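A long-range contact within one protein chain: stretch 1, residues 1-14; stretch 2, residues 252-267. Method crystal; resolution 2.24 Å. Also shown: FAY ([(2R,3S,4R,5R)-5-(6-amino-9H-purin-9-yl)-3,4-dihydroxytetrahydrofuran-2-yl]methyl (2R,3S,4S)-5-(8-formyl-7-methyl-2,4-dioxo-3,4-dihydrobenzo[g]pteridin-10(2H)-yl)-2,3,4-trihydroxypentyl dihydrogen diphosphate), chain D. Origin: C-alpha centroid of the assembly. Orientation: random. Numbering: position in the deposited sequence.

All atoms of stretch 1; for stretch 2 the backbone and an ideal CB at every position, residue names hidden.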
# COMPACT_ATOMS: atom_id res chain seq x y z
N ALA A 1 -20.55 -6.56 -35.90
CA ALA A 1 -20.58 -5.39 -36.77
C ALA A 1 -19.42 -5.42 -37.77
O ALA A 1 -18.35 -5.99 -37.50
CB ALA A 1 -20.53 -4.11 -35.94
N THR A 2 -19.64 -4.81 -38.93
CA THR A 2 -18.63 -4.79 -39.99
C THR A 2 -17.68 -3.59 -39.85
O THR A 2 -18.10 -2.47 -39.54
CB THR A 2 -19.30 -4.87 -41.39
OG1 THR A 2 -18.54 -4.12 -42.35
CG2 THR A 2 -20.72 -4.32 -41.34
N ASP A 3 -16.39 -3.85 -40.04
CA ASP A 3 -15.35 -2.86 -39.87
C ASP A 3 -15.70 -1.64 -40.72
O ASP A 3 -16.17 -1.80 -41.85
CB ASP A 3 -14.02 -3.46 -40.32
CG ASP A 3 -12.81 -2.65 -39.87
OD1 ASP A 3 -12.97 -1.47 -39.50
OD2 ASP A 3 -11.68 -3.21 -39.89
N GLY A 4 -15.48 -0.45 -40.19
CA GLY A 4 -15.69 0.78 -40.94
C GLY A 4 -17.14 1.24 -41.00
O GLY A 4 -17.45 2.23 -41.65
N SER A 5 -18.03 0.51 -40.33
CA SER A 5 -19.46 0.86 -40.28
C SER A 5 -19.76 2.25 -39.74
O SER A 5 -19.08 2.74 -38.85
CB SER A 5 -20.21 -0.16 -39.43
OG SER A 5 -20.50 -1.30 -40.19
N HIS A 6 -20.79 2.88 -40.29
CA HIS A 6 -21.20 4.22 -39.86
C HIS A 6 -22.49 4.13 -39.04
O HIS A 6 -23.36 3.31 -39.32
CB HIS A 6 -21.43 5.12 -41.07
CG HIS A 6 -20.18 5.63 -41.70
ND1 HIS A 6 -19.93 6.98 -41.86
CD2 HIS A 6 -19.11 4.98 -42.22
CE1 HIS A 6 -18.74 7.14 -42.43
NE2 HIS A 6 -18.23 5.94 -42.66
N PHE A 7 -22.61 4.98 -38.03
CA PHE A 7 -23.83 5.07 -37.25
C PHE A 7 -24.04 6.53 -36.97
O PHE A 7 -23.07 7.28 -36.93
CB PHE A 7 -23.70 4.30 -35.94
CG PHE A 7 -23.37 2.84 -36.12
CD1 PHE A 7 -24.36 1.88 -36.03
CD2 PHE A 7 -22.07 2.43 -36.36
CE1 PHE A 7 -24.07 0.52 -36.19
CE2 PHE A 7 -21.76 1.08 -36.53
CZ PHE A 7 -22.77 0.13 -36.44
N ASP A 8 -25.30 6.96 -36.80
CA ASP A 8 -25.58 8.33 -36.38
C ASP A 8 -24.83 8.69 -35.09
O ASP A 8 -24.20 9.76 -35.00
CB ASP A 8 -27.08 8.55 -36.16
CG ASP A 8 -27.83 8.89 -37.45
OD1 ASP A 8 -27.18 9.02 -38.50
OD2 ASP A 8 -29.07 9.04 -37.40
N PHE A 9 -24.92 7.81 -34.10
CA PHE A 9 -24.28 8.07 -32.81
C PHE A 9 -23.51 6.86 -32.33
O PHE A 9 -24.01 5.73 -32.36
CB PHE A 9 -25.30 8.46 -31.74
CG PHE A 9 -26.01 9.74 -32.04
CD1 PHE A 9 -25.36 10.95 -31.90
CD2 PHE A 9 -27.33 9.74 -32.46
CE1 PHE A 9 -26.01 12.13 -32.17
CE2 PHE A 9 -28.00 10.92 -32.74
CZ PHE A 9 -27.34 12.12 -32.60
N VAL A 10 -22.28 7.12 -31.88
CA VAL A 10 -21.46 6.06 -31.29
C VAL A 10 -21.28 6.35 -29.80
O VAL A 10 -20.82 7.42 -29.44
CB VAL A 10 -20.09 5.97 -31.97
CG1 VAL A 10 -19.19 4.99 -31.25
CG2 VAL A 10 -20.25 5.58 -33.46
N ILE A 11 -21.69 5.41 -28.95
CA ILE A 11 -21.37 5.52 -27.52
C ILE A 11 -20.17 4.62 -27.19
O ILE A 11 -20.18 3.41 -27.46
CB ILE A 11 -22.55 5.17 -26.61
CG1 ILE A 11 -23.59 6.30 -26.58
CG2 ILE A 11 -22.07 4.92 -25.17
CD1 ILE A 11 -24.35 6.46 -27.86
N VAL A 12 -19.13 5.23 -26.64
CA VAL A 12 -17.90 4.52 -26.30
C VAL A 12 -17.90 4.19 -24.82
O VAL A 12 -17.61 5.06 -23.99
CB VAL A 12 -16.66 5.37 -26.63
CG1 VAL A 12 -15.38 4.62 -26.31
CG2 VAL A 12 -16.69 5.75 -28.11
N GLY A 13 -18.24 2.94 -24.50
CA GLY A 13 -18.40 2.52 -23.13
C GLY A 13 -19.88 2.32 -22.81
O GLY A 13 -20.59 3.29 -22.60
N GLY A 14 -20.34 1.07 -22.80
CA GLY A 14 -21.73 0.77 -22.51
C GLY A 14 -22.01 0.70 -21.01
O GLY A 14 -22.53 -0.30 -20.52
N UNK A 252 -7.98 -7.88 -33.70
CA UNK A 252 -8.13 -7.06 -34.90
C UNK A 252 -8.61 -5.67 -34.56
O UNK A 252 -9.47 -5.49 -33.69
CB UNK A 252 -9.10 -7.72 -35.88
N UNK A 253 -8.04 -4.67 -35.22
CA UNK A 253 -8.43 -3.30 -34.97
C UNK A 253 -9.53 -2.88 -35.94
O UNK A 253 -9.41 -3.05 -37.16
CB UNK A 253 -7.22 -2.37 -35.09
N UNK A 254 -10.61 -2.35 -35.39
CA UNK A 254 -11.79 -1.99 -36.16
C UNK A 254 -12.06 -0.51 -35.97
O UNK A 254 -11.92 0.02 -34.87
CB UNK A 254 -13.00 -2.83 -35.74
N UNK A 255 -12.43 0.18 -37.05
CA UNK A 255 -12.88 1.56 -36.93
C UNK A 255 -14.39 1.63 -37.08
O UNK A 255 -14.96 1.01 -37.97
CB UNK A 255 -12.20 2.45 -37.97
N UNK A 256 -15.04 2.38 -36.19
CA UNK A 256 -16.47 2.69 -36.35
C UNK A 256 -16.65 4.20 -36.35
O UNK A 256 -15.98 4.91 -35.60
CB UNK A 256 -17.31 2.05 -35.24
N UNK A 257 -17.56 4.68 -37.20
CA UNK A 257 -17.69 6.11 -37.44
C UNK A 257 -19.05 6.62 -37.03
O UNK A 257 -20.06 5.91 -37.16
CB UNK A 257 -17.44 6.43 -38.91
N UNK A 258 -19.07 7.85 -36.52
CA UNK A 258 -20.32 8.48 -36.15
C UNK A 258 -20.60 9.56 -37.16
O UNK A 258 -19.76 10.41 -37.43
CB UNK A 258 -20.28 9.04 -34.73
N UNK A 259 -21.81 9.53 -37.72
CA UNK A 259 -22.21 10.57 -38.66
C UNK A 259 -22.72 11.83 -37.97
O UNK A 259 -22.65 12.91 -38.53
CB UNK A 259 -23.29 10.03 -39.60
N UNK A 260 -23.18 11.70 -36.74
CA UNK A 260 -23.56 12.87 -35.98
C UNK A 260 -22.57 13.16 -34.86
O UNK A 260 -21.90 14.18 -34.88
CB UNK A 260 -24.97 12.69 -35.41
N UNK A 261 -22.49 12.26 -33.88
CA UNK A 261 -21.68 12.54 -32.71
C UNK A 261 -21.16 11.30 -32.03
O UNK A 261 -21.80 10.25 -32.03
CB UNK A 261 -22.49 13.37 -31.71
N UNK A 262 -19.99 11.44 -31.43
CA UNK A 262 -19.46 10.42 -30.54
C UNK A 262 -19.65 10.86 -29.10
O UNK A 262 -19.35 12.01 -28.73
CB UNK A 262 -17.98 10.15 -30.83
N UNK A 263 -20.19 9.96 -28.28
CA UNK A 263 -20.31 10.21 -26.86
C UNK A 263 -19.38 9.27 -26.07
O UNK A 263 -19.52 8.04 -26.12
CB UNK A 263 -21.76 10.04 -26.41
N UNK A 264 -18.43 9.87 -25.37
CA UNK A 264 -17.46 9.12 -24.58
C UNK A 264 -18.02 8.89 -23.17
O UNK A 264 -18.26 9.84 -22.44
CB UNK A 264 -16.12 9.86 -24.52
N UNK A 265 -18.23 7.62 -22.83
CA UNK A 265 -18.82 7.20 -21.57
C UNK A 265 -18.00 6.08 -20.90
O UNK A 265 -18.55 5.10 -20.39
CB UNK A 265 -20.26 6.73 -21.80
N UNK A 266 -16.68 6.21 -20.87
CA UNK A 266 -15.86 5.11 -20.38
C UNK A 266 -15.63 5.18 -18.87
O UNK A 266 -14.91 4.36 -18.31
CB UNK A 266 -14.51 5.10 -21.11
N UNK A 267 -16.28 6.14 -18.21
CA UNK A 267 -16.21 6.26 -16.76
C UNK A 267 -15.06 7.14 -16.30
O UNK A 267 -14.17 7.45 -17.09
CB UNK A 267 -16.08 4.87 -16.13
P FAY D . -20.28 5.68 -15.26
N1 FAY D . -23.37 4.56 -6.52
C2 FAY D . -24.64 4.59 -5.93
O2 FAY D . -25.43 5.48 -6.21
N3 FAY D . -25.17 3.42 -5.43
C4 FAY D . -24.32 2.44 -4.98
O4 FAY D . -24.64 1.83 -3.95
N5 FAY D . -22.17 1.43 -5.15
C6 FAY D . -20.30 0.09 -5.66
C7 FAY D . -19.22 -0.23 -6.45
C8 FAY D . -18.88 0.61 -7.52
O8 FAY D . -17.64 0.75 -9.51
C9 FAY D . -19.71 1.69 -7.84
PA FAY D . -19.27 3.08 -15.73
C1' FAY D . -21.22 4.14 -8.41
C10 FAY D . -22.54 3.49 -6.32
N10 FAY D . -21.47 3.25 -7.19
N1A FAY D . -12.72 -0.00 -23.92
O1A FAY D . -18.13 2.34 -15.10
C1B FAY D . -16.47 0.60 -20.30
O1P FAY D . -21.24 5.65 -16.42
C2' FAY D . -22.10 3.73 -9.61
O2' FAY D . -22.05 2.36 -9.71
C2A FAY D . -14.04 -0.39 -24.00
O2A FAY D . -20.62 2.66 -15.22
C2B FAY D . -16.58 -0.12 -18.96
O2B FAY D . -16.50 -1.53 -19.07
O2P FAY D . -19.64 7.05 -15.11
C3' FAY D . -21.92 4.36 -11.03
O3' FAY D . -22.06 3.45 -12.13
N3A FAY D . -14.91 -0.16 -22.95
C3B FAY D . -17.95 0.32 -18.50
O3B FAY D . -18.91 -0.50 -19.11
O3P FAY D . -19.07 4.64 -15.52
C4' FAY D . -20.64 5.13 -11.25
O4' FAY D . -20.54 6.02 -10.15
C4A FAY D . -14.45 0.46 -21.83
C4B FAY D . -18.11 1.70 -19.10
O4B FAY D . -17.10 1.84 -20.08
C4X FAY D . -22.99 2.49 -5.44
C5' FAY D . -20.67 5.87 -12.61
O5' FAY D . -20.94 5.19 -13.84
C5A FAY D . -13.13 0.87 -21.73
C5B FAY D . -18.00 2.78 -18.04
O5B FAY D . -19.21 2.81 -17.33
C5X FAY D . -20.99 1.28 -5.86
C6A FAY D . -12.24 0.63 -22.78
N6A FAY D . -10.94 0.93 -22.65
N7A FAY D . -12.96 1.45 -20.53
C7M FAY D . -18.33 -1.37 -6.02
C8A FAY D . -14.13 1.44 -19.86
C8M FAY D . -17.98 0.06 -8.57
C9A FAY D . -20.75 2.07 -6.99
N9A FAY D . -15.06 0.82 -20.65

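Neither CB at 252 and 253 meets an atom of stretch 1 within 5.5 Å, so the side chains are free as far as this contact goes. They are Asn-252 and Glu-253; at 253 the CB points away and only the backbone comes near, Glu-253 O lying 3.6 Å from Asp-3 OD2.

At 254 the CB points sideways, 4.0 Å from Asp-3 OD1. A modest apolar or polar side chain would fit; Leu-254 brings CD1 to 3.4 Å from Asp-3 OD2. At 255 the backbone does the work: its N donates to Asp-3 OD1 (3.0 Å) and its O accepts from Gly-4 N (2.7 Å), whatever the side chain. With the Asp-3 carboxylate nearby, a polar residue suits. Asn-255 uses ND2 to donate to water 1 (3.2 Å), which in turn donates to Asp-3 OD1 (2.6 Å).

Position 256 starts sideways, but Ala-1, Ser-5 and the Phe-7 ring leave a surface that a long apolar side chain could cover. Phe-256 does so, its CE1 3.8 Å from Ala-1 CB and its CD1 4.2 Å from Phe-7 CE2, with Ser-5 CB at its ring edge.

Position 257 pairs with His-6 in parallel register, on the same face of the sheet. Its CB sits over the imidazole, so anything with a CB methylene could pack there, and an aromatic could extend along Gly-4. Phe-257 places CB 3.7 Å from the centroid of the His-6 ring, nearly on the normal; the two rings are near parallel but slid apart, barely overlapping.

At 258 the CB lies 3.7 Å from Val-10 CG2, on the face of Phe-7 and Val-10. A small apolar residue is enough, and Ala-258 packs its methyl there.

At 259 the backbone N donates to Phe-7 O (2.7 Å), while His-6 ND1 offers a donor that an acceptor two bonds beyond CB, as in Asp or Asn, could reach. Asp-259 accepts from His-6 ND1 through OD1 (2.8 Å), and its OD2 shares water 2 with Asp-8 OD1.

The CB of 260 points toward stretch 1, tight against Asp-8 O and the Phe-9 ring. A flexible, positively charged chain could cover the ring and approach Asp-8. Arg-260 lays CG over one face of Phe-9; its NE reaches Asp-8 OD1 through water 3 rather than by a direct salt bridge. Asp-8 O takes hydrogen bonds from the backbone N of both 260 and 261, where the register slips by one in a bulge.

Position 261 faces Phe-9, and many side chains would do: Glu-261 packs CB 3.8 Å from Phe-9 CD1 and satisfies its carboxylate elsewhere in the structure.

Position 262 shares a face with Val-10 and Val-12, so a small or branched apolar residue suits; Val-262 CG1 lies 4.0 Å from Val-12 CG2. At 263 the CB is 4.2 Å from Ile-11 CG1, and Leu, Ile or Val would suit. Ile-263 sets CD1 4.1 Å from Phe-9 CD1 and 4.2 Å from Ile-11 CD1, while its backbone N donates to Val-10 O and its O accepts from Val-12 N. At 264 the CB is 5.0 Å from Val-12 CB, leaving room for a longer apolar chain; Leu-264 brings CD1 to 3.9 Å from Val-12 CG1.

At 265 the N donates to Val-12 O (2.9 Å) and a small residue fits beside Gly-13; Ser-265 sets CB 3.5 Å from Gly-13 O, its OG hydrogen-bonded elsewhere in the structure. Position 266 points sideways, with room for length: Gln-266 brings OE1 to 3.4 Å from Val-12 CG1. At 267 the backbone angles call for glycine, and a CB would crowd FAY O3P: Gly-267.

Stretch 2 (252-267) NELNFFADREVILSQG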
# COMPACT_ATOMS: atom_id res chain seq x y z
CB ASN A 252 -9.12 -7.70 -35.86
CG ASN A 252 -8.66 -9.04 -36.33
OD1 ASN A 252 -9.35 -10.05 -36.16
ND2 ASN A 252 -7.47 -9.07 -36.91
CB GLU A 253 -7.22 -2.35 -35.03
CG GLU A 253 -6.10 -2.73 -34.05
CD GLU A 253 -5.10 -1.62 -33.80
OE1 GLU A 253 -4.30 -1.74 -32.84
OE2 GLU A 253 -5.10 -0.62 -34.55
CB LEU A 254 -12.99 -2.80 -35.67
CG LEU A 254 -13.38 -4.10 -36.38
CD1 LEU A 254 -12.18 -4.83 -36.93
CD2 LEU A 254 -14.18 -4.98 -35.44
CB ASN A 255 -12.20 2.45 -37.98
CG ASN A 255 -10.70 2.27 -38.01
OD1 ASN A 255 -10.03 2.46 -36.99
ND2 ASN A 255 -10.17 1.89 -39.17
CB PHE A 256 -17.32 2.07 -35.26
CG PHE A 256 -17.24 0.57 -35.19
CD1 PHE A 256 -17.81 -0.22 -36.18
CD2 PHE A 256 -16.60 -0.05 -34.13
CE1 PHE A 256 -17.73 -1.60 -36.12
CE2 PHE A 256 -16.52 -1.44 -34.05
CZ PHE A 256 -17.09 -2.22 -35.05
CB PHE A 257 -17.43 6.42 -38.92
CG PHE A 257 -16.02 6.13 -39.35
CD1 PHE A 257 -15.03 7.08 -39.20
CD2 PHE A 257 -15.68 4.90 -39.87
CE1 PHE A 257 -13.72 6.82 -39.56
CE2 PHE A 257 -14.37 4.63 -40.24
CZ PHE A 257 -13.40 5.59 -40.09
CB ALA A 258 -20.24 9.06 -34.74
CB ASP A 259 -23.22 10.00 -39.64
CG ASP A 259 -22.60 8.96 -40.53
OD1 ASP A 259 -21.38 9.08 -40.79
OD2 ASP A 259 -23.30 8.00 -40.92
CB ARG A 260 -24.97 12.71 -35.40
CG ARG A 260 -26.04 12.54 -36.48
CD ARG A 260 -25.98 13.64 -37.54
NE ARG A 260 -27.00 13.42 -38.56
CZ ARG A 260 -28.13 14.10 -38.66
NH1 ARG A 260 -28.42 15.08 -37.81
NH2 ARG A 260 -28.98 13.79 -39.63
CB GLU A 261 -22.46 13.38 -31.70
CG GLU A 261 -22.86 14.76 -32.18
CD GLU A 261 -23.44 15.60 -31.06
OE1 GLU A 261 -22.81 15.67 -29.99
OE2 GLU A 261 -24.54 16.18 -31.25
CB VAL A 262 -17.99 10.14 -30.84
CG1 VAL A 262 -17.35 9.33 -29.72
CG2 VAL A 262 -17.87 9.41 -32.17
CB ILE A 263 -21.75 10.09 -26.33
CG1 ILE A 263 -22.73 10.98 -27.11
CG2 ILE A 263 -21.79 10.49 -24.87
CD1 ILE A 263 -23.15 10.44 -28.45
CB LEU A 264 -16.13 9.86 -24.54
CG LEU A 264 -15.02 9.23 -23.69
CD1 LEU A 264 -14.81 7.77 -24.03
CD2 LEU A 264 -13.70 10.03 -23.86
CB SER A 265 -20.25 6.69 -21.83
OG SER A 265 -21.06 7.69 -22.44
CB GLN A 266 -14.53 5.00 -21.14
CG GLN A 266 -14.67 4.45 -22.56
CD GLN A 266 -13.34 3.93 -23.10
OE1 GLN A 266 -13.31 3.11 -24.01
NE2 GLN A 266 -12.24 4.42 -22.55
O HOH W 1 -12.36 0.52 -41.13
O HOH W 2 -25.79 7.50 -40.50
O HOH W 3 -27.24 11.34 -40.23
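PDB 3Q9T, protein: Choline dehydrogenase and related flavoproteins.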